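Local coordinates for protein 2-Cys peroxiredoxin (Plasmodium yoelii, PDB 2H01) that probably reduces hydrogen peroxide and organic hydroperoxides to water and alcohols as a thiol-dependent thioredoxin peroxidase of the peroxiredoxin family, at residues G30-L35 with E63-L68; Y39-T44 with E117-R122. All blocks are in the same frame, centred on the assembly; numbering follows the deposited sequence.

Contact 1 (G30-L35 with E63-L68); sequences GKKYVL and ERNVEL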
ATOM      1  N   GLY A  30      15.710  -3.171   3.160  1.00 27.51           N
ATOM      2  CA  GLY A  30      16.808  -3.755   2.411  1.00 28.81           C
ATOM      3  C   GLY A  30      16.396  -4.956   1.583  1.00 30.15           C
ATOM      4  O   GLY A  30      17.248  -5.732   1.142  1.00 29.97           O
ATOM      5  N   LYS A  31      15.093  -5.118   1.372  1.00 30.41           N
ATOM      6  CA  LYS A  31      14.595  -6.234   0.584  1.00 30.65           C
ATOM      7  C   LYS A  31      13.746  -5.745  -0.579  1.00 29.94           C
ATOM      8  O   LYS A  31      14.075  -5.976  -1.738  1.00 30.52           O
ATOM      9  CB  LYS A  31      13.756  -7.189   1.450  1.00 32.51           C
ATOM     10  CG  LYS A  31      14.509  -7.814   2.621  1.00 33.99           C
ATOM     11  CD  LYS A  31      15.676  -8.657   2.138  1.00 36.70           C
ATOM     12  CE  LYS A  31      16.628  -8.988   3.275  1.00 40.12           C
ATOM     13  NZ  LYS A  31      15.922  -9.624   4.425  1.00 43.70           N
ATOM     14  N   LYS A  32      12.723  -4.972  -0.237  1.00 28.62           N
ATOM     15  CA  LYS A  32      11.627  -4.623  -1.119  1.00 28.47           C
ATOM     16  C   LYS A  32      11.290  -3.147  -0.956  1.00 27.47           C
ATOM     17  O   LYS A  32      11.508  -2.586   0.102  1.00 29.37           O
ATOM     18  CB  LYS A  32      10.411  -5.443  -0.726  1.00 29.01           C
ATOM     19  CG  LYS A  32       9.973  -6.421  -1.752  1.00 31.77           C
ATOM     20  CD  LYS A  32      10.932  -7.578  -1.870  1.00 34.65           C
ATOM     21  CE  LYS A  32      10.342  -8.634  -2.762  1.00 38.22           C
ATOM     22  NZ  LYS A  32      10.302  -8.136  -4.148  1.00 38.81           N
ATOM     23  N   TYR A  33      10.717  -2.525  -1.982  1.00 25.82           N
ATOM     24  CA  TYR A  33      10.087  -1.230  -1.778  1.00 23.63           C
ATOM     25  C   TYR A  33       8.686  -1.665  -1.354  1.00 21.85           C
ATOM     26  O   TYR A  33       8.265  -2.774  -1.686  1.00 20.71           O
ATOM     27  CB  TYR A  33       9.996  -0.440  -3.089  1.00 23.94           C
ATOM     28  CG  TYR A  33      11.317  -0.027  -3.674  1.00 22.49           C
ATOM     29  CD1 TYR A  33      12.178  -0.974  -4.235  1.00 23.82           C
ATOM     30  CD2 TYR A  33      11.701   1.314  -3.684  1.00 21.02           C
ATOM     31  CE1 TYR A  33      13.395  -0.596  -4.800  1.00 24.92           C
ATOM     32  CE2 TYR A  33      12.912   1.712  -4.244  1.00 22.84           C
ATOM     33  CZ  TYR A  33      13.756   0.752  -4.800  1.00 24.66           C
ATOM     34  OH  TYR A  33      14.957   1.128  -5.339  1.00 23.59           O
ATOM     35  N   VAL A  34       7.960  -0.816  -0.637  1.00 19.99           N
ATOM     36  CA  VAL A  34       6.622  -1.202  -0.202  1.00 19.30           C
ATOM     37  C   VAL A  34       5.556  -0.211  -0.634  1.00 18.80           C
ATOM     38  O   VAL A  34       5.740   0.990  -0.494  1.00 19.30           O
ATOM     39  CB  VAL A  34       6.536  -1.322   1.341  1.00 18.95           C
ATOM     40  CG1 VAL A  34       5.115  -1.732   1.756  1.00 17.10           C
ATOM     41  CG2 VAL A  34       7.560  -2.339   1.849  1.00 16.98           C
ATOM     42  N   LEU A  35       4.454  -0.726  -1.182  1.00 18.07           N
ATOM     43  CA  LEU A  35       3.333   0.126  -1.558  1.00 17.48           C
ATOM     44  C   LEU A  35       2.229  -0.247  -0.572  1.00 18.38           C
ATOM     45  O   LEU A  35       1.556  -1.272  -0.729  1.00 19.59           O
ATOM     46  CB  LEU A  35       2.858  -0.129  -2.996  1.00 15.42           C
ATOM     47  CG  LEU A  35       1.934   0.905  -3.693  1.00 14.34           C
ATOM     48  CD1 LEU A  35       0.532   0.885  -3.126  1.00 14.57           C
ATOM     49  CD2 LEU A  35       2.520   2.285  -3.549  1.00 14.29           C
ATOM     50  N   GLU A  63       8.116  -6.925 -10.707  1.00 23.58           N
ATOM     51  CA  GLU A  63       9.200  -6.613 -11.639  1.00 23.25           C
ATOM     52  C   GLU A  63      10.027  -5.436 -11.154  1.00 22.82           C
ATOM     53  O   GLU A  63      11.219  -5.338 -11.459  1.00 21.75           O
ATOM     54  CB  GLU A  63       8.633  -6.303 -13.034  1.00 22.51           C
ATOM     55  CG  GLU A  63       8.025  -7.510 -13.729  1.00 23.66           C
ATOM     56  CD  GLU A  63       7.127  -7.151 -14.904  1.00 24.51           C
ATOM     57  OE1 GLU A  63       6.860  -5.946 -15.123  1.00 25.60           O
ATOM     58  OE2 GLU A  63       6.671  -8.085 -15.601  1.00 23.11           O
ATOM     59  N   ARG A  64       9.396  -4.544 -10.395  1.00 22.28           N
ATOM     60  CA  ARG A  64      10.088  -3.362  -9.885  1.00 21.91           C
ATOM     61  C   ARG A  64      10.465  -3.556  -8.435  1.00 22.17           C
ATOM     62  O   ARG A  64      10.825  -2.603  -7.736  1.00 21.39           O
ATOM     63  CB  ARG A  64       9.200  -2.119 -10.062  1.00 22.26           C
ATOM     64  CG  ARG A  64       8.808  -1.888 -11.523  1.00 23.64           C
ATOM     65  CD  ARG A  64       7.857  -0.715 -11.702  1.00 26.33           C
ATOM     66  NE  ARG A  64       7.740  -0.346 -13.117  1.00 29.49           N
ATOM     67  CZ  ARG A  64       7.084  -1.050 -14.043  1.00 31.07           C
ATOM     68  NH1 ARG A  64       6.460  -2.176 -13.726  1.00 31.94           N
ATOM     69  NH2 ARG A  64       7.065  -0.627 -15.300  1.00 32.25           N
ATOM     70  N   ASN A  65      10.373  -4.806  -7.994  1.00 22.79           N
ATOM     71  CA  ASN A  65      10.725  -5.200  -6.635  1.00 23.42           C
ATOM     72  C   ASN A  65       9.919  -4.449  -5.566  1.00 23.31           C
ATOM     73  O   ASN A  65      10.472  -3.969  -4.570  1.00 21.78           O
ATOM     74  CB  ASN A  65      12.231  -4.996  -6.427  1.00 23.67           C
ATOM     75  CG  ASN A  65      12.783  -5.840  -5.299  1.00 25.93           C
ATOM     76  OD1 ASN A  65      12.202  -6.865  -4.934  1.00 27.27           O
ATOM     77  ND2 ASN A  65      13.921  -5.425  -4.747  1.00 28.81           N
ATOM     78  N   VAL A  66       8.609  -4.368  -5.791  1.00 24.28           N
ATOM     79  CA  VAL A  66       7.689  -3.695  -4.877  1.00 24.88           C
ATOM     80  C   VAL A  66       6.715  -4.682  -4.246  1.00 26.00           C
ATOM     81  O   VAL A  66       6.079  -5.478  -4.943  1.00 27.10           O
ATOM     82  CB  VAL A  66       6.854  -2.625  -5.596  1.00 23.16           C
ATOM     83  CG1 VAL A  66       5.818  -2.052  -4.631  1.00 22.34           C
ATOM     84  CG2 VAL A  66       7.757  -1.525  -6.125  1.00 22.22           C
ATOM     85  N   GLU A  67       6.597  -4.602  -2.926  1.00 25.98           N
ATOM     86  CA  GLU A  67       5.709  -5.457  -2.147  1.00 25.91           C
ATOM     87  C   GLU A  67       4.396  -4.718  -1.871  1.00 25.19           C
ATOM     88  O   GLU A  67       4.396  -3.636  -1.286  1.00 25.64           O
ATOM     89  CB  GLU A  67       6.388  -5.821  -0.821  1.00 27.05           C
ATOM     90  CG  GLU A  67       5.611  -6.789   0.069  1.00 26.86           C
ATOM     91  CD  GLU A  67       5.602  -8.205  -0.467  1.00 26.99           C
ATOM     92  OE1 GLU A  67       6.580  -8.608  -1.147  1.00 28.60           O
ATOM     93  OE2 GLU A  67       4.625  -8.924  -0.192  1.00 26.29           O
ATOM     94  N   LEU A  68       3.280  -5.309  -2.286  1.00 24.45           N
ATOM     95  CA  LEU A  68       1.968  -4.701  -2.082  1.00 23.82           C
ATOM     96  C   LEU A  68       1.357  -5.096  -0.748  1.00 22.97           C
ATOM     97  O   LEU A  68       1.337  -6.272  -0.403  1.00 23.75           O
ATOM     98  CB  LEU A  68       0.994  -5.122  -3.178  1.00 24.28           C
ATOM     99  CG  LEU A  68       1.014  -4.428  -4.536  1.00 26.44           C
ATOM    100  CD1 LEU A  68      -0.131  -4.980  -5.392  1.00 26.78           C
ATOM    101  CD2 LEU A  68       0.856  -2.928  -4.338  1.00 29.72           C
TER

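Contact 2 (Y39-T44 with E117-R122); sequences YPLDFT and ESVALR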
ATOM      1  N   TYR A  39      -7.970   1.220   2.612  1.00 21.59           N
ATOM      2  CA  TYR A  39      -9.341   1.300   2.134  1.00 20.82           C
ATOM      3  C   TYR A  39     -10.196   1.204   3.404  1.00 20.09           C
ATOM      4  O   TYR A  39      -9.764   0.647   4.408  1.00 19.16           O
ATOM      5  CB  TYR A  39      -9.663   0.196   1.119  1.00 21.46           C
ATOM      6  CG  TYR A  39      -9.492  -1.222   1.605  1.00 23.77           C
ATOM      7  CD1 TYR A  39      -8.234  -1.822   1.637  1.00 22.89           C
ATOM      8  CD2 TYR A  39     -10.600  -1.973   2.029  1.00 24.18           C
ATOM      9  CE1 TYR A  39      -8.077  -3.129   2.073  1.00 22.04           C
ATOM     10  CE2 TYR A  39     -10.455  -3.280   2.472  1.00 22.46           C
ATOM     11  CZ  TYR A  39      -9.192  -3.851   2.489  1.00 22.26           C
ATOM     12  OH  TYR A  39      -9.039  -5.139   2.923  1.00 21.89           O
ATOM     13  N   PRO A  40     -11.404   1.779   3.380  1.00 20.71           N
ATOM     14  CA  PRO A  40     -12.318   1.770   4.525  1.00 21.58           C
ATOM     15  C   PRO A  40     -12.681   0.403   5.106  1.00 21.70           C
ATOM     16  O   PRO A  40     -12.322   0.071   6.237  1.00 22.22           O
ATOM     17  CB  PRO A  40     -13.562   2.486   3.986  1.00 20.53           C
ATOM     18  CG  PRO A  40     -13.026   3.379   2.908  1.00 19.72           C
ATOM     19  CD  PRO A  40     -11.999   2.497   2.237  1.00 21.05           C
ATOM     20  N   LEU A  41     -13.398  -0.386   4.316  1.00 21.53           N
ATOM     21  CA  LEU A  41     -13.886  -1.669   4.790  1.00 21.85           C
ATOM     22  C   LEU A  41     -14.016  -2.771   3.768  1.00 22.87           C
ATOM     23  O   LEU A  41     -14.033  -2.546   2.559  1.00 23.64           O
ATOM     24  CB  LEU A  41     -15.269  -1.481   5.411  1.00 21.42           C
ATOM     25  CG  LEU A  41     -15.437  -0.502   6.567  1.00 19.63           C
ATOM     26  CD1 LEU A  41     -16.921  -0.222   6.770  1.00 18.41           C
ATOM     27  CD2 LEU A  41     -14.800  -1.079   7.824  1.00 21.32           C
ATOM     28  N   ASP A  42     -14.150  -3.972   4.309  1.00 23.01           N
ATOM     29  CA  ASP A  42     -14.352  -5.190   3.554  1.00 24.29           C
ATOM     30  C   ASP A  42     -15.867  -5.344   3.380  1.00 25.49           C
ATOM     31  O   ASP A  42     -16.644  -4.743   4.118  1.00 25.59           O
ATOM     32  CB  ASP A  42     -13.842  -6.377   4.365  1.00 24.19           C
ATOM     33  CG  ASP A  42     -12.335  -6.537   4.311  1.00 24.14           C
ATOM     34  OD1 ASP A  42     -11.601  -5.558   4.039  1.00 24.97           O
ATOM     35  OD2 ASP A  42     -11.895  -7.670   4.569  1.00 24.51           O
ATOM     36  N   PHE A  43     -16.280  -6.145   2.405  1.00 26.07           N
ATOM     37  CA  PHE A  43     -17.694  -6.422   2.176  1.00 25.90           C
ATOM     38  C   PHE A  43     -18.699  -5.275   1.964  1.00 26.12           C
ATOM     39  O   PHE A  43     -19.895  -5.517   2.083  1.00 29.50           O
ATOM     40  CB  PHE A  43     -18.216  -7.313   3.320  1.00 23.07           C
ATOM     41  CG  PHE A  43     -17.745  -8.753   3.250  1.00 22.35           C
ATOM     42  CD1 PHE A  43     -18.154  -9.588   2.212  1.00 21.77           C
ATOM     43  CD2 PHE A  43     -16.930  -9.282   4.246  1.00 21.56           C
ATOM     44  CE1 PHE A  43     -17.760 -10.935   2.175  1.00 21.65           C
ATOM     45  CE2 PHE A  43     -16.529 -10.624   4.220  1.00 21.76           C
ATOM     46  CZ  PHE A  43     -16.945 -11.450   3.187  1.00 21.31           C
ATOM     47  N   THR A  44     -18.262  -4.049   1.665  1.00 25.59           N
ATOM     48  CA  THR A  44     -19.231  -2.961   1.445  1.00 25.37           C
ATOM     49  C   THR A  44     -19.853  -3.111   0.067  1.00 25.31           C
ATOM     50  O   THR A  44     -19.534  -4.045  -0.654  1.00 25.02           O
ATOM     51  CB  THR A  44     -18.598  -1.533   1.517  1.00 25.91           C
ATOM     52  OG1 THR A  44     -17.778  -1.305   0.361  1.00 27.87           O
ATOM     53  CG2 THR A  44     -17.773  -1.362   2.801  1.00 25.85           C
ATOM     54  N   GLU A 117     -12.168   7.970  14.188  1.00 36.90           N
ATOM     55  CA  GLU A 117     -11.951   6.753  14.953  1.00 37.20           C
ATOM     56  C   GLU A 117     -12.750   5.559  14.450  1.00 36.83           C
ATOM     57  O   GLU A 117     -13.144   4.700  15.230  1.00 36.65           O
ATOM     58  CB  GLU A 117     -12.285   7.007  16.422  1.00 39.60           C
ATOM     59  CG  GLU A 117     -11.439   8.097  17.060  1.00 42.90           C
ATOM     60  CD  GLU A 117      -9.967   7.738  17.112  1.00 43.94           C
ATOM     61  OE1 GLU A 117      -9.612   6.805  17.863  1.00 44.95           O
ATOM     62  OE2 GLU A 117      -9.170   8.385  16.397  1.00 44.16           O
ATOM     63  N   SER A 118     -12.983   5.491  13.149  1.00 36.82           N
ATOM     64  CA  SER A 118     -13.736   4.376  12.605  1.00 36.55           C
ATOM     65  C   SER A 118     -12.995   3.606  11.527  1.00 35.12           C
ATOM     66  O   SER A 118     -12.460   2.529  11.784  1.00 34.84           O
ATOM     67  CB  SER A 118     -15.078   4.857  12.066  1.00 38.13           C
ATOM     68  OG  SER A 118     -15.940   5.183  13.139  1.00 41.55           O
ATOM     69  N   VAL A 119     -12.969   4.151  10.319  1.00 33.13           N
ATOM     70  CA  VAL A 119     -12.296   3.478   9.218  1.00 30.93           C
ATOM     71  C   VAL A 119     -11.180   4.319   8.615  1.00 29.54           C
ATOM     72  O   VAL A 119     -11.073   5.519   8.865  1.00 29.74           O
ATOM     73  CB  VAL A 119     -13.290   3.112   8.104  1.00 31.13           C
ATOM     74  CG1 VAL A 119     -14.371   2.187   8.655  1.00 28.98           C
ATOM     75  CG2 VAL A 119     -13.906   4.382   7.522  1.00 29.80           C
ATOM     76  N   ALA A 120     -10.352   3.674   7.809  1.00 28.21           N
ATOM     77  CA  ALA A 120      -9.249   4.360   7.171  1.00 27.23           C
ATOM     78  C   ALA A 120      -9.700   5.022   5.881  1.00 27.15           C
ATOM     79  O   ALA A 120     -10.585   4.520   5.190  1.00 27.98           O
ATOM     80  CB  ALA A 120      -8.115   3.379   6.884  1.00 26.27           C
ATOM     81  N   LEU A 121      -9.103   6.167   5.581  1.00 25.85           N
ATOM     82  CA  LEU A 121      -9.391   6.891   4.353  1.00 24.68           C
ATOM     83  C   LEU A 121      -8.517   6.253   3.274  1.00 24.14           C
ATOM     84  O   LEU A 121      -7.457   5.689   3.575  1.00 23.67           O
ATOM     85  CB  LEU A 121      -9.008   8.363   4.512  1.00 24.26           C
ATOM     86  CG  LEU A 121      -9.810   9.164   5.547  1.00 24.51           C
ATOM     87  CD1 LEU A 121      -9.013  10.368   5.974  1.00 22.24           C
ATOM     88  CD2 LEU A 121     -11.166   9.583   4.956  1.00 24.10           C
ATOM     89  N   ARG A 122      -8.963   6.333   2.025  1.00 25.05           N
ATOM     90  CA  ARG A 122      -8.201   5.785   0.903  1.00 25.00           C
ATOM     91  C   ARG A 122      -6.851   6.507   0.767  1.00 24.92           C
ATOM     92  O   ARG A 122      -6.802   7.736   0.747  1.00 23.31           O
ATOM     93  CB  ARG A 122      -9.003   5.932  -0.388  1.00 24.73           C
ATOM     94  CG  ARG A 122     -10.170   4.946  -0.526  1.00 25.99           C
ATOM     95  CD  ARG A 122     -10.958   5.222  -1.794  1.00 27.62           C
ATOM     96  NE  ARG A 122     -11.972   4.202  -2.059  1.00 31.32           N
ATOM     97  CZ  ARG A 122     -13.095   4.045  -1.357  1.00 33.07           C
ATOM     98  NH1 ARG A 122     -13.367   4.846  -0.335  1.00 34.47           N
ATOM     99  NH2 ARG A 122     -13.946   3.078  -1.673  1.00 32.25           N
TER
HETATM  100  O   HOH W   1      -9.968   0.859   7.277  1.00 28.58           O

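Contact 1 (G30-L35 with E63-L68)
The Tyr33 ring meets Asn65 at its edge: Asn65 O lies near the ring plane, 3.5 Å from Tyr33 CD1. The other flat group is the Asn65 carboxamide; Asn65 CG stands anti to the backbone N (chi1 -158°), and the carboxamide end comes near Lys31 and Lys32. Asn65 ND2 gives a weak, bent hydrogen bond to Lys31 O (3.1 Å). Asn65 OD1 takes one from Lys32 NZ, modelled so short that its exact length is doubtful; the Lys32 and Asn65 side chains cross at about a right angle. Lys32 CG also packs against Glu67 CB at 3.8 Å, while its ammonium and the Glu67 carboxylate, though oppositely charged, are not in contact. Beyond this junction the segments pair as parallel strands, Tyr33 beside Val66, Val34 beside Glu67 and Leu35 beside Leu68. Three nearly straight backbone bonds hold them: Tyr33 N to Asn65 O (3.0 Å), Glu67 N to Tyr33 O (2.8 Å) and Leu35 N to Glu67 O (2.9 Å). On one face of the sheet the Leu35 and Leu68 side chains lie side by side, pointing the same way, with Leu35 CB 3.7 Å from Leu68 CD2, and Val66 CG1 touches Leu35 CB from the adjoining pair. Asn65, with positive phi, is the C-prime residue of the Schellman motif that ends helix 58-63, turning the chain straight into strand 66-72 of a beta-alpha-beta crossover. The Tyr33, Leu35, Val66 and Leu68 face is covered by helices 147-163 and 58-63, and Tyr33 OH is hydrogen-bonded to Glu161; Phe28 packs on Val34 and Glu67 at the opposite face.

Contact 2 (Y39-T44 with E117-R122)
Pro40 packs against Val119, Ala120 and Arg122 in a van der Waals and water-bridged contact, without a direct hydrogen bond, at the active-site end of the thioredoxin-like peroxiredoxin fold. Pro40 and Thr44 belong to the Pro-x-x-x-Thr-x-x-Cys signature that leads to Cys47, the predicted peroxidatic cysteine. This loop follows strand 33-38 and here meets the start of strand 119-127, where Ser118 and Val119 form a classic beta bulge against strand 114-115. The Arg122 side chain lies about 8 Å from that of Cys47. It runs extended from CG to NE and crosses Pro40 at about a right angle; Arg122 NH1 lies 3.6 Å from Pro40 CG. Pro40 CD sits over one guanidinium face, 3.7 Å above its plane and offset toward the rim; a long, weak ion pair joins Arg122 NE to Glu50. Proline has no N-H to offer Ala120 O, which instead receives a CA-H...O contact from Pro40 CA at 3.3 Å. One water bridges the backbones, donating to Pro40 O (2.7 Å) and accepting from Ala120 N (2.9 Å). Within the loop, Tyr39 OH donates to the syn side of Asp42 OD1 (2.8 Å), an oxygen also bonded to Ser72. The Leu41 and Val119 side chains cross at about a right angle, and Leu41 CD2 presses on Val119 CG1 at 3.4 Å, tighter than usual van der Waals contact.

How the contacts relate
From the N terminus, the chain reaches 30-35 at the start of strand 33-38, passes through that strand and enters the active-site loop at 39-44. It then runs through helices 49-56 and 58-63 to 63-68, closing contact 1 as a local crossover between parallel strands. Contact 2 closes later, after strand 66-72, helix 76-83, strand 98-101, helix 106-110 and strand 114-115, when 117-122 returns to the loop. The two closures therefore cross, since their segments alternate along the chain. Strand 33-38, flanked in the sheet by 66-72 and 119-127, connects the contacts, whose centres are 24 Å apart on opposite sides of the chain's centre.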